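Local coordinates for toxin coregulated pilin (Vibrio cholerae, PDB 3HRV), which is the major subunit of the toxin-coregulated pilus, a type IV pilus essential for Vibrio cholerae aggregation and subsequent colonisation of the small intestine, at residues I38-T41 / Q42-S46. Numbering follows the deposited sequence.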
ATOM      1  N   ILE A  38     -11.054   3.615  -2.015  1.00 15.71           N
ATOM      2  CA  ILE A  38     -12.513   3.620  -2.085  1.00 16.30           C
ATOM      3  C   ILE A  38     -12.942   3.434  -3.541  1.00 15.62           C
ATOM      4  O   ILE A  38     -13.850   2.658  -3.841  1.00 15.37           O
ATOM      5  CB  ILE A  38     -13.092   4.948  -1.539  1.00 18.07           C
ATOM      6  CG1 ILE A  38     -12.901   5.008  -0.023  1.00 19.60           C
ATOM      7  CG2 ILE A  38     -14.567   5.072  -1.908  1.00 20.26           C
ATOM      8  CD1 ILE A  38     -13.345   6.318   0.602  1.00 22.63           C
ATOM      9  N   ALA A  39     -12.283   4.142  -4.452  1.00 14.74           N
ATOM     10  CA  ALA A  39     -12.612   4.021  -5.865  1.00 14.13           C
ATOM     11  C   ALA A  39     -12.386   2.586  -6.339  1.00 14.74           C
ATOM     12  O   ALA A  39     -13.183   2.043  -7.105  1.00 13.56           O
ATOM     13  CB  ALA A  39     -11.764   4.987  -6.689  1.00 15.43           C
ATOM     14  N   MET A  40     -11.300   1.970  -5.878  1.00 14.42           N
ATOM     15  CA  MET A  40     -10.986   0.600  -6.277  1.00 15.08           C
ATOM     16  C   MET A  40     -12.012  -0.416  -5.795  1.00 14.61           C
ATOM     17  O   MET A  40     -12.487  -1.240  -6.578  1.00 15.29           O
ATOM     18  CB  MET A  40      -9.593   0.205  -5.784  1.00 13.51           C
ATOM     19  CG  MET A  40      -8.458   0.841  -6.581  1.00 14.66           C
ATOM     20  SD  MET A  40      -8.473   0.403  -8.339  1.00 17.56           S
ATOM     21  CE  MET A  40      -8.037  -1.326  -8.244  1.00 14.25           C
ATOM     22  N   THR A  41     -12.356  -0.369  -4.512  1.00 14.37           N
ATOM     23  CA  THR A  41     -13.338  -1.309  -3.988  1.00 14.83           C
ATOM     24  C   THR A  41     -14.723  -1.054  -4.575  1.00 14.49           C
ATOM     25  O   THR A  41     -15.434  -1.997  -4.925  1.00 16.21           O
ATOM     26  CB  THR A  41     -13.416  -1.250  -2.451  1.00 14.40           C
ATOM     27  OG1 THR A  41     -13.656   0.098  -2.034  1.00 15.53           O
ATOM     28  CG2 THR A  41     -12.120  -1.746  -1.835  1.00 15.29           C
ATOM     29  N   GLN A  42     -15.126   0.277  -4.795  1.00 14.87           N
ATOM     30  CA  GLN A  42     -16.440   0.595  -5.355  1.00 15.20           C
ATOM     31  C   GLN A  42     -16.576   0.085  -6.779  1.00 16.75           C
ATOM     32  O   GLN A  42     -17.642  -0.366  -7.194  1.00 19.06           O
ATOM     33  CB  GLN A  42     -16.682   2.110  -5.369  1.00 14.55           C
ATOM     34  CG  GLN A  42     -16.990   2.717  -4.022  1.00 15.21           C
ATOM     35  CD  GLN A  42     -17.130   4.225  -4.096  1.00 17.60           C
ATOM     36  OE1 GLN A  42     -16.745   4.846  -5.089  1.00 22.07           O
ATOM     37  NE2 GLN A  42     -17.663   4.823  -3.040  1.00 22.19           N
ATOM     38  N   THR A  43     -15.468   0.099  -7.434  1.00 16.45           N
ATOM     39  CA  THR A  43     -15.471  -0.325  -8.823  1.00 16.37           C
ATOM     40  C   THR A  43     -15.384  -1.835  -9.034  1.00 16.61           C
ATOM     41  O   THR A  43     -16.077  -2.379  -9.897  1.00 18.80           O
ATOM     42  CB  THR A  43     -14.294   0.321  -9.593  1.00 15.81           C
ATOM     43  OG1 THR A  43     -14.391   1.748  -9.515  1.00 15.77           O
ATOM     44  CG2 THR A  43     -14.313  -0.101 -11.056  1.00 17.05           C
ATOM     45  N   TYR A  44     -14.563  -2.515  -8.237  1.00 17.95           N
ATOM     46  CA  TYR A  44     -14.358  -3.941  -8.448  1.00 19.02           C
ATOM     47  C   TYR A  44     -14.879  -4.996  -7.482  1.00 21.93           C
ATOM     48  O   TYR A  44     -14.854  -6.178  -7.811  1.00 21.67           O
ATOM     49  CB  TYR A  44     -12.868  -4.185  -8.688  1.00 17.55           C
ATOM     50  CG  TYR A  44     -12.339  -3.410  -9.870  1.00 15.81           C
ATOM     51  CD1 TYR A  44     -11.579  -2.253  -9.690  1.00 14.49           C
ATOM     52  CD2 TYR A  44     -12.632  -3.811 -11.175  1.00 15.66           C
ATOM     53  CE1 TYR A  44     -11.120  -1.515 -10.783  1.00 14.31           C
ATOM     54  CE2 TYR A  44     -12.181  -3.080 -12.271  1.00 15.99           C
ATOM     55  CZ  TYR A  44     -11.425  -1.934 -12.069  1.00 14.85           C
ATOM     56  OH  TYR A  44     -10.956  -1.227 -13.155  1.00 18.51           O
ATOM     57  N   ARG A  45     -15.323  -4.567  -6.304  1.00 23.94           N
ATOM     58  CA  ARG A  45     -15.889  -5.481  -5.324  1.00 29.22           C
ATOM     59  C   ARG A  45     -17.198  -6.031  -5.866  1.00 30.82           C
ATOM     60  O   ARG A  45     -17.730  -7.022  -5.362  1.00 35.42           O
ATOM     61  CB  ARG A  45     -16.125  -4.765  -3.993  1.00 28.79           C
ATOM     62  CG  ARG A  45     -15.370  -5.370  -2.820  1.00 28.24           C
ATOM     63  CD  ARG A  45     -15.735  -4.683  -1.515  1.00 29.16           C
ATOM     64  NE  ARG A  45     -14.598  -4.598  -0.605  1.00 26.59           N
ATOM     65  CZ  ARG A  45     -14.574  -3.848   0.493  1.00 28.91           C
ATOM     66  NH1 ARG A  45     -15.628  -3.114   0.820  1.00 28.78           N
ATOM     67  NH2 ARG A  45     -13.495  -3.833   1.263  1.00 29.43           N
ATOM     68  N   SER A  46     -17.710  -5.377  -6.903  1.00 33.41           N
ATOM     69  CA  SER A  46     -18.938  -5.804  -7.554  1.00 33.57           C
ATOM     70  C   SER A  46     -18.636  -6.837  -8.632  1.00 31.02           C
ATOM     71  O   SER A  46     -19.511  -7.608  -9.026  1.00 35.22           O
ATOM     72  CB  SER A  46     -19.669  -4.606  -8.161  1.00 34.44           C
ATOM     73  OG  SER A  46     -19.120  -4.257  -9.420  1.00 38.28           O
TER
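The Tyr44 ring meets Met40 at its edge: Met40 SD sits 5.3 Å from the ring centroid, 78° off the ring normal. The Met40 side chain bends at both chi2 and chi3, and this brings Met40 CE to 3.9 Å from Tyr44 CD1. Met40 O also lies at the ring edge, near its plane. One face of the ring is taken by Thr43 CG2, over its centre. Pro51 adds a further contact to the tyrosine. The Arg45 guanidinium carries the methyl of Thr41 on one face, offset toward the rim, with Thr41 CG2 4.0 Å from Arg45 NE. The two side chains run alongside each other, and Arg45 NH2 goes on to a salt bridge with the terminal carboxylate of Ser192. The Gln42 amide lies beside Ile38, with Gln42 NE2 3.3 Å from Ile38 CG2.

Thr43 binds back to the preceding turn. With OG1 anti to its carbonyl carbon (chi1 -58°), the Thr43 OG1 hydroxyl donates to Ala39 O at 2.7 Å. Thr43 N reaches Ala39 O at 3.0 Å, from the opposite face of the carbonyl plane, so two donors grip Ala39 O, and the OG1 bond holds the hydroxyl turned toward it. Tyr44 N to Met40 O and Arg45 N to Thr41 O, both 2.9 Å, continue the i to i+4 pattern.

Met40 is buried and also packs on Leu62 and Leu66 of helix 56-68 and on Phe101 of strand 100-108. The aromatic part of the contact is a Met-aromatic pair, one turn apart, near the end of helix 24-44. This helix is the globular-domain part of the long N-terminal helix of type IV pilins, which packs against the antiparallel sheet.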